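Local coordinates for protein irisin (Homo sapiens, PDB 4LSD) that acts as a muscle-derived hormone, a dimer-forming fibronectin type III domain that probably induces browning of white adipose tissue, at residues Val21-Leu26 with Phe34-Gln39; Val7-Arg12 with Pro84-Val89. One frame throughout, in Å; residues are numbered along the deposited sequence.

Contact 1. Residues Val21-Leu26 with Phe34-Gln39; sequences VSWDVL and FAISQQ
Trp-23 and Phe-34 meet without any polar bond: the backbones of both are hydrogen-bonded within their own sheets, Trp-23 to Arg-57 and Phe-34 to Glu-51, and no hydrogen bond joins Val-21-Leu-26 to Phe-34-Gln-39. What passes between the sheets is apolar. The six-membered ring of the indole brings its far corner down on the benzene ring, with CH2 of Trp-23 standing 3.6 Å above the centre of the Phe-34 face. The closest pair of atoms is CZ2 of Trp-23 and CG of Phe-34, 3.6 Å apart. The ring planes are inclined at 58°, an oblique pairing. With CG lodged between the backbone N and the carbonyl carbon (chi1 62° in Trp-23, 76° in Phe-34), each ring is carried into the space between the sheets, and the side chains cross at about a right angle. An indole suits its place because it is long enough to span much of that gap. Ile-36 fills the neighbouring position: its extended arm carries CD1 to 4.0 Å from CZ3 of Trp-23 and, more loosely, to 4.2 Å from CG1 of Val-21. Branched residues such as these two favour strands and present compact methyls to the interior, where Val-74 and Cys-59 cover Ile-36 and Leu-61 touches Val-21. An alanine in place of Phe-34 would probably leave the CZ2-CH2 edge of the Trp-23 indole without the face it rests on, opening a gap between the sheets. The strand axes, 10.7 Å apart, belong to facing sheets, and the buried tryptophan on the second strand is a hallmark of the fibronectin type III beta sandwich.

Contact 2. Residues Val7-Arg12 with Pro84-Val89; sequences VNVTVR and PASEPV
The flat groups between Val-9 and Val-89 are peptide groups: the carbonyl O of Val-9 lies 3.3 Å from the CG2 methyl of Val-89, a close packing contact. The carbonyl of Glu-87 is approached from above its plane: OG of Ser-86 donates to O of Glu-87 at 3.1 Å, but stands 52° out of that plane and so misses the lone-pair directions. Serine fits this bend because its short hydroxyl can reach the carbonyl of the next residue; the same OG is also hydrogen-bonded to N of Val-74, which ties the loop to strand 69-78. Its CB, meanwhile, offers an apolar surface to Val-9, whose CG2 lies 3.7 Å from CB of Ser-86.

Val-89 is the residue most covered by this contact, and divides its two methyls between two partners. With CG1 opposite the backbone N (chi1 160°), CG2 lies beside that N, and the methyls can serve different neighbours. CG2 comes within 3.5 Å of CG1 of Val-9. The other methyl, CG1, presses on CG2 of Val-11 at 3.3 Å, tighter than normal carbon packing. Val-9 works likewise, turning CG1 to Val-89 and CG2 to Ser-86, and its side chain also touches Val-21, Trp-23 and Val-74. Valine suits all three extended positions, being branched at CB; in Val-9 and Val-89 the branch also lets each methyl take its own neighbour.

No hydrogen bond crosses between Val-7-Arg-12 and Pro-84-Val-89. The edges of the two sheets are therefore held together here by close-fitting methyls, while the hydroxyl of Ser-86 bonds within the loop and to strand 69-78.

Overall arrangement
The centres of the two contacts lie about 6 Å apart within one fibronectin type III domain. Along the chain contact 1 is nested inside the long loop that contact 2 closes. Strands 9-12 and 19-24, one from each contact, follow one another and pair in the three-stranded sheet, where Thr-10 N probably bonds to Ser-22 O at 2.8 Å. Contact 1 joins the sheets through the middle of the sandwich; contact 2 joins them along an edge. Neither touches the other subunit. Strand 31-40 nevertheless neighbours strand 46-52, which carries Arg-47, required for dimerization, so contact 1 packs the inner side of the sheet that probably takes part in the dimer.

Contact 1. Residues Val21-Leu26 with Phe34-Gln39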
ATOM      1  N   VAL A  21       2.137  11.471  -2.534  1.00 35.63           N
ATOM      2  CA  VAL A  21       2.694  11.480  -3.883  1.00 37.05           C
ATOM      3  C   VAL A  21       1.592  11.803  -4.870  1.00 39.35           C
ATOM      4  O   VAL A  21       0.501  11.256  -4.763  1.00 44.36           O
ATOM      5  CB  VAL A  21       3.272  10.093  -4.250  1.00 39.51           C
ATOM      6  CG1 VAL A  21       3.852  10.104  -5.663  1.00 38.82           C
ATOM      7  CG2 VAL A  21       4.326   9.692  -3.241  1.00 41.06           C
ATOM      8  N   SER A  22       1.871  12.679  -5.831  1.00 40.92           N
ATOM      9  CA  SER A  22       0.872  13.053  -6.836  1.00 43.08           C
ATOM     10  C   SER A  22       1.468  12.909  -8.218  1.00 42.42           C
ATOM     11  O   SER A  22       2.688  12.912  -8.380  1.00 45.07           O
ATOM     12  CB  SER A  22       0.425  14.508  -6.665  1.00 44.59           C
ATOM     13  OG  SER A  22       0.122  14.798  -5.318  1.00 58.04           O
ATOM     14  N   TRP A  23       0.606  12.814  -9.220  1.00 38.92           N
ATOM     15  CA  TRP A  23       1.071  12.677 -10.584  1.00 40.63           C
ATOM     16  C   TRP A  23      -0.044  13.010 -11.535  1.00 41.48           C
ATOM     17  O   TRP A  23      -1.171  13.281 -11.121  1.00 40.34           O
ATOM     18  CB  TRP A  23       1.533  11.248 -10.852  1.00 38.36           C
ATOM     19  CG  TRP A  23       0.428  10.228 -10.704  1.00 37.58           C
ATOM     20  CD1 TRP A  23      -0.453   9.805 -11.664  1.00 34.65           C
ATOM     21  CD2 TRP A  23       0.078   9.536  -9.509  1.00 39.42           C
ATOM     22  NE1 TRP A  23      -1.335   8.892 -11.130  1.00 36.62           N
ATOM     23  CE2 TRP A  23      -1.033   8.715  -9.803  1.00 40.76           C
ATOM     24  CE3 TRP A  23       0.587   9.539  -8.203  1.00 44.71           C
ATOM     25  CZ2 TRP A  23      -1.634   7.894  -8.843  1.00 37.46           C
ATOM     26  CZ3 TRP A  23      -0.008   8.726  -7.248  1.00 38.01           C
ATOM     27  CH2 TRP A  23      -1.113   7.920  -7.572  1.00 38.86           C
ATOM     28  N   ASP A  24       0.290  12.989 -12.817  1.00 40.05           N
ATOM     29  CA  ASP A  24      -0.673  13.242 -13.870  1.00 44.32           C
ATOM     30  C   ASP A  24      -0.417  12.169 -14.887  1.00 44.27           C
ATOM     31  O   ASP A  24       0.648  11.546 -14.895  1.00 42.57           O
ATOM     32  CB  ASP A  24      -0.454  14.584 -14.564  1.00 47.03           C
ATOM     33  CG  ASP A  24      -0.533  15.740 -13.629  1.00 59.55           C
ATOM     34  OD1 ASP A  24      -1.555  15.859 -12.920  1.00 60.47           O
ATOM     35  OD2 ASP A  24       0.434  16.533 -13.619  1.00 63.92           O
ATOM     36  N   VAL A  25      -1.402  11.955 -15.741  1.00 42.34           N
ATOM     37  CA  VAL A  25      -1.276  10.978 -16.797  1.00 48.80           C
ATOM     38  C   VAL A  25      -1.656  11.734 -18.051  1.00 53.16           C
ATOM     39  O   VAL A  25      -2.257  12.805 -17.972  1.00 56.87           O
ATOM     40  CB  VAL A  25      -2.226   9.783 -16.586  1.00 49.78           C
ATOM     41  CG1 VAL A  25      -1.851   9.048 -15.320  1.00 50.27           C
ATOM     42  CG2 VAL A  25      -3.659  10.261 -16.524  1.00 49.78           C
ATOM     43  N   LEU A  26      -1.280  11.200 -19.206  1.00 55.56           N
ATOM     44  CA  LEU A  26      -1.595  11.848 -20.472  1.00 54.35           C
ATOM     45  C   LEU A  26      -2.999  11.465 -20.936  1.00 56.93           C
ATOM     46  O   LEU A  26      -3.733  12.296 -21.465  1.00 61.91           O
ATOM     47  CB  LEU A  26      -0.565  11.453 -21.536  1.00 52.36           C
ATOM     48  CG  LEU A  26       0.811  12.127 -21.567  1.00 56.17           C
ATOM     49  CD1 LEU A  26       1.164  12.734 -20.222  1.00 53.16           C
ATOM     50  CD2 LEU A  26       1.846  11.083 -21.968  1.00 57.34           C
ATOM     51  N   PHE A  34      -3.275   2.645 -10.472  1.00 40.89           N
ATOM     52  CA  PHE A  34      -1.859   2.941 -10.377  1.00 40.40           C
ATOM     53  C   PHE A  34      -1.125   1.948  -9.488  1.00 39.38           C
ATOM     54  O   PHE A  34      -1.724   1.297  -8.637  1.00 38.05           O
ATOM     55  CB  PHE A  34      -1.682   4.322  -9.779  1.00 37.47           C
ATOM     56  CG  PHE A  34      -1.922   4.369  -8.293  1.00 34.10           C
ATOM     57  CD1 PHE A  34      -0.904   4.038  -7.397  1.00 35.47           C
ATOM     58  CD2 PHE A  34      -3.165   4.737  -7.786  1.00 34.99           C
ATOM     59  CE1 PHE A  34      -1.118   4.074  -6.024  1.00 32.18           C
ATOM     60  CE2 PHE A  34      -3.394   4.777  -6.409  1.00 31.25           C
ATOM     61  CZ  PHE A  34      -2.368   4.446  -5.525  1.00 38.88           C
ATOM     62  N   ALA A  35       0.185   1.849  -9.678  1.00 40.60           N
ATOM     63  CA  ALA A  35       1.012   0.981  -8.851  1.00 37.46           C
ATOM     64  C   ALA A  35       2.203   1.824  -8.436  1.00 36.62           C
ATOM     65  O   ALA A  35       2.824   2.487  -9.265  1.00 42.20           O
ATOM     66  CB  ALA A  35       1.470  -0.234  -9.628  1.00 32.37           C
ATOM     67  N   ILE A  36       2.508   1.824  -7.146  1.00 35.10           N
ATOM     68  CA  ILE A  36       3.641   2.595  -6.633  1.00 37.63           C
ATOM     69  C   ILE A  36       4.643   1.671  -5.931  1.00 42.79           C
ATOM     70  O   ILE A  36       4.255   0.672  -5.319  1.00 43.90           O
ATOM     71  CB  ILE A  36       3.179   3.696  -5.634  1.00 37.13           C
ATOM     72  CG1 ILE A  36       2.775   4.962  -6.389  1.00 45.26           C
ATOM     73  CG2 ILE A  36       4.291   4.036  -4.657  1.00 43.26           C
ATOM     74  CD1 ILE A  36       2.460   6.142  -5.479  1.00 43.83           C
ATOM     75  N   SER A  37       5.931   2.003  -6.048  1.00 44.20           N
ATOM     76  CA  SER A  37       7.015   1.248  -5.409  1.00 43.42           C
ATOM     77  C   SER A  37       7.711   2.217  -4.500  1.00 39.89           C
ATOM     78  O   SER A  37       7.954   3.365  -4.871  1.00 40.89           O
ATOM     79  CB  SER A  37       8.068   0.757  -6.402  1.00 45.56           C
ATOM     80  OG  SER A  37       7.520  -0.107  -7.371  1.00 64.66           O
ATOM     81  N   GLN A  38       8.055   1.744  -3.315  1.00 37.10           N
ATOM     82  CA  GLN A  38       8.738   2.578  -2.348  1.00 37.51           C
ATOM     83  C   GLN A  38       9.872   1.813  -1.697  1.00 43.26           C
ATOM     84  O   GLN A  38       9.704   0.671  -1.277  1.00 42.31           O
ATOM     85  CB  GLN A  38       7.760   3.032  -1.266  1.00 36.10           C
ATOM     86  CG  GLN A  38       8.432   3.670  -0.054  1.00 39.71           C
ATOM     87  CD  GLN A  38       7.526   3.703   1.163  1.00 48.23           C
ATOM     88  OE1 GLN A  38       6.405   4.220   1.114  1.00 49.25           O
ATOM     89  NE2 GLN A  38       8.009   3.150   2.270  1.00 49.61           N
ATOM     90  N   GLN A  39      11.037   2.437  -1.632  1.00 43.26           N
ATOM     91  CA  GLN A  39      12.179   1.826  -0.976  1.00 45.65           C
ATOM     92  C   GLN A  39      13.115   2.938  -0.549  1.00 45.81           C
ATOM     93  O   GLN A  39      13.151   4.002  -1.166  1.00 45.98           O
ATOM     94  CB  GLN A  39      12.892   0.823  -1.897  1.00 45.08           C
ATOM     95  CG  GLN A  39      13.262   1.353  -3.238  1.00 48.52           C
ATOM     96  CD  GLN A  39      13.965   0.312  -4.097  1.00 53.90           C
ATOM     97  OE1 GLN A  39      13.336  -0.598  -4.645  1.00 52.73           O
ATOM     98  NE2 GLN A  39      15.279   0.441  -4.214  1.00 53.43           N
TER

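Contact 2. Residues Val7-Arg12 with Pro84-Val89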
ATOM      1  N   VAL A   7       3.403  11.408 -15.363  1.00 48.06           N
ATOM      2  CA  VAL A   7       4.279  12.575 -15.491  1.00 47.48           C
ATOM      3  C   VAL A   7       4.035  13.506 -14.312  1.00 50.76           C
ATOM      4  O   VAL A   7       3.048  13.364 -13.591  1.00 54.22           O
ATOM      5  CB  VAL A   7       3.987  13.393 -16.777  1.00 40.64           C
ATOM      6  CG1 VAL A   7       4.314  12.589 -18.011  1.00 36.43           C
ATOM      7  CG2 VAL A   7       2.520  13.807 -16.796  1.00 45.18           C
ATOM      8  N   ASN A   8       4.935  14.458 -14.113  1.00 49.19           N
ATOM      9  CA  ASN A   8       4.756  15.420 -13.043  1.00 50.10           C
ATOM     10  C   ASN A   8       4.533  14.777 -11.686  1.00 49.78           C
ATOM     11  O   ASN A   8       3.677  15.221 -10.915  1.00 51.59           O
ATOM     12  CB  ASN A   8       3.560  16.302 -13.378  1.00 57.05           C
ATOM     13  CG  ASN A   8       3.762  17.090 -14.658  1.00 60.90           C
ATOM     14  OD1 ASN A   8       2.866  17.172 -15.507  1.00 62.29           O
ATOM     15  ND2 ASN A   8       4.941  17.687 -14.797  1.00 59.34           N
ATOM     16  N   VAL A   9       5.288  13.728 -11.393  1.00 49.83           N
ATOM     17  CA  VAL A   9       5.146  13.066 -10.114  1.00 47.84           C
ATOM     18  C   VAL A   9       5.797  13.991  -9.089  1.00 49.44           C
ATOM     19  O   VAL A   9       6.974  14.335  -9.205  1.00 50.67           O
ATOM     20  CB  VAL A   9       5.832  11.696 -10.134  1.00 43.04           C
ATOM     21  CG1 VAL A   9       5.518  10.943  -8.860  1.00 40.57           C
ATOM     22  CG2 VAL A   9       5.373  10.907 -11.357  1.00 44.34           C
ATOM     23  N   THR A  10       5.017  14.414  -8.097  1.00 48.46           N
ATOM     24  CA  THR A  10       5.520  15.325  -7.072  1.00 48.25           C
ATOM     25  C   THR A  10       5.244  14.772  -5.674  1.00 48.83           C
ATOM     26  O   THR A  10       4.350  13.942  -5.484  1.00 50.57           O
ATOM     27  CB  THR A  10       4.874  16.768  -7.209  1.00 50.90           C
ATOM     28  OG1 THR A  10       3.834  16.947  -6.239  1.00 55.46           O
ATOM     29  CG2 THR A  10       4.244  16.958  -8.593  1.00 50.75           C
ATOM     30  N   VAL A  11       6.020  15.233  -4.699  1.00 46.96           N
ATOM     31  CA  VAL A  11       5.847  14.818  -3.318  1.00 48.61           C
ATOM     32  C   VAL A  11       5.429  16.016  -2.492  1.00 53.65           C
ATOM     33  O   VAL A  11       6.199  16.957  -2.355  1.00 60.03           O
ATOM     34  CB  VAL A  11       7.146  14.306  -2.695  1.00 48.08           C
ATOM     35  CG1 VAL A  11       6.943  14.130  -1.192  1.00 52.12           C
ATOM     36  CG2 VAL A  11       7.554  13.009  -3.332  1.00 54.84           C
ATOM     37  N   ARG A  12       4.224  15.992  -1.935  1.00 55.35           N
ATOM     38  CA  ARG A  12       3.772  17.114  -1.113  1.00 53.77           C
ATOM     39  C   ARG A  12       3.469  16.713   0.324  1.00 54.86           C
ATOM     40  O   ARG A  12       3.504  15.530   0.671  1.00 55.19           O
ATOM     41  CB  ARG A  12       2.548  17.786  -1.747  1.00 51.66           C
ATOM     42  CG  ARG A  12       1.662  16.854  -2.556  1.00 54.00           C
ATOM     43  CD  ARG A  12       0.552  17.647  -3.218  1.00 57.36           C
ATOM     44  NE  ARG A  12       0.682  17.743  -4.672  1.00 59.05           N
ATOM     45  CZ  ARG A  12       0.237  18.775  -5.386  1.00 53.52           C
ATOM     46  NH1 ARG A  12      -0.348  19.794  -4.773  1.00 46.38           N
ATOM     47  NH2 ARG A  12       0.347  18.776  -6.711  1.00 50.45           N
ATOM     48  N   PRO A  84       5.132   2.131 -18.335  1.00 50.21           N
ATOM     49  CA  PRO A  84       6.479   1.984 -17.783  1.00 46.34           C
ATOM     50  C   PRO A  84       6.556   2.850 -16.541  1.00 43.25           C
ATOM     51  O   PRO A  84       5.675   3.669 -16.308  1.00 46.06           O
ATOM     52  CB  PRO A  84       7.399   2.487 -18.909  1.00 42.93           C
ATOM     53  CG  PRO A  84       6.478   3.164 -19.897  1.00 44.79           C
ATOM     54  CD  PRO A  84       5.194   2.412 -19.780  1.00 42.63           C
ATOM     55  N   ALA A  85       7.600   2.669 -15.742  1.00 43.00           N
ATOM     56  CA  ALA A  85       7.746   3.469 -14.532  1.00 42.63           C
ATOM     57  C   ALA A  85       7.926   4.943 -14.878  1.00 47.38           C
ATOM     58  O   ALA A  85       8.532   5.287 -15.889  1.00 48.77           O
ATOM     59  CB  ALA A  85       8.940   2.993 -13.727  1.00 33.92           C
ATOM     60  N   SER A  86       7.409   5.808 -14.019  1.00 45.45           N
ATOM     61  CA  SER A  86       7.554   7.236 -14.205  1.00 45.38           C
ATOM     62  C   SER A  86       9.013   7.453 -13.844  1.00 51.96           C
ATOM     63  O   SER A  86       9.725   6.504 -13.494  1.00 48.87           O
ATOM     64  CB  SER A  86       6.715   7.990 -13.183  1.00 43.94           C
ATOM     65  OG  SER A  86       7.238   7.736 -11.885  1.00 35.62           O
ATOM     66  N   GLU A  87       9.447   8.708 -13.880  1.00 55.07           N
ATOM     67  CA  GLU A  87      10.812   9.029 -13.490  1.00 55.78           C
ATOM     68  C   GLU A  87      10.829   8.907 -11.971  1.00 55.88           C
ATOM     69  O   GLU A  87       9.856   9.258 -11.298  1.00 56.14           O
ATOM     70  CB  GLU A  87      11.182  10.467 -13.871  1.00 54.47           C
ATOM     71  CG  GLU A  87      11.504  10.678 -15.324  1.00 59.13           C
ATOM     72  CD  GLU A  87      12.537   9.693 -15.842  1.00 65.45           C
ATOM     73  OE1 GLU A  87      13.587   9.530 -15.173  1.00 64.87           O
ATOM     74  OE2 GLU A  87      12.295   9.089 -16.918  1.00 62.17           O
ATOM     75  N   PRO A  88      11.929   8.400 -11.409  1.00 55.03           N
ATOM     76  CA  PRO A  88      12.020   8.254  -9.957  1.00 54.49           C
ATOM     77  C   PRO A  88      11.870   9.579  -9.261  1.00 55.41           C
ATOM     78  O   PRO A  88      12.402  10.576  -9.732  1.00 60.94           O
ATOM     79  CB  PRO A  88      13.418   7.659  -9.748  1.00 55.28           C
ATOM     80  CG  PRO A  88      14.134   7.897 -11.070  1.00 52.86           C
ATOM     81  CD  PRO A  88      13.050   7.723 -12.076  1.00 53.45           C
ATOM     82  N   VAL A  89      11.125   9.604  -8.163  1.00 54.90           N
ATOM     83  CA  VAL A  89      10.999  10.827  -7.396  1.00 51.26           C
ATOM     84  C   VAL A  89      11.780  10.540  -6.129  1.00 53.21           C
ATOM     85  O   VAL A  89      11.613   9.483  -5.514  1.00 50.26           O
ATOM     86  CB  VAL A  89       9.542  11.178  -7.056  1.00 55.50           C
ATOM     87  CG1 VAL A  89       9.502  12.158  -5.872  1.00 50.09           C
ATOM     88  CG2 VAL A  89       8.893  11.835  -8.262  1.00 60.88           C
TER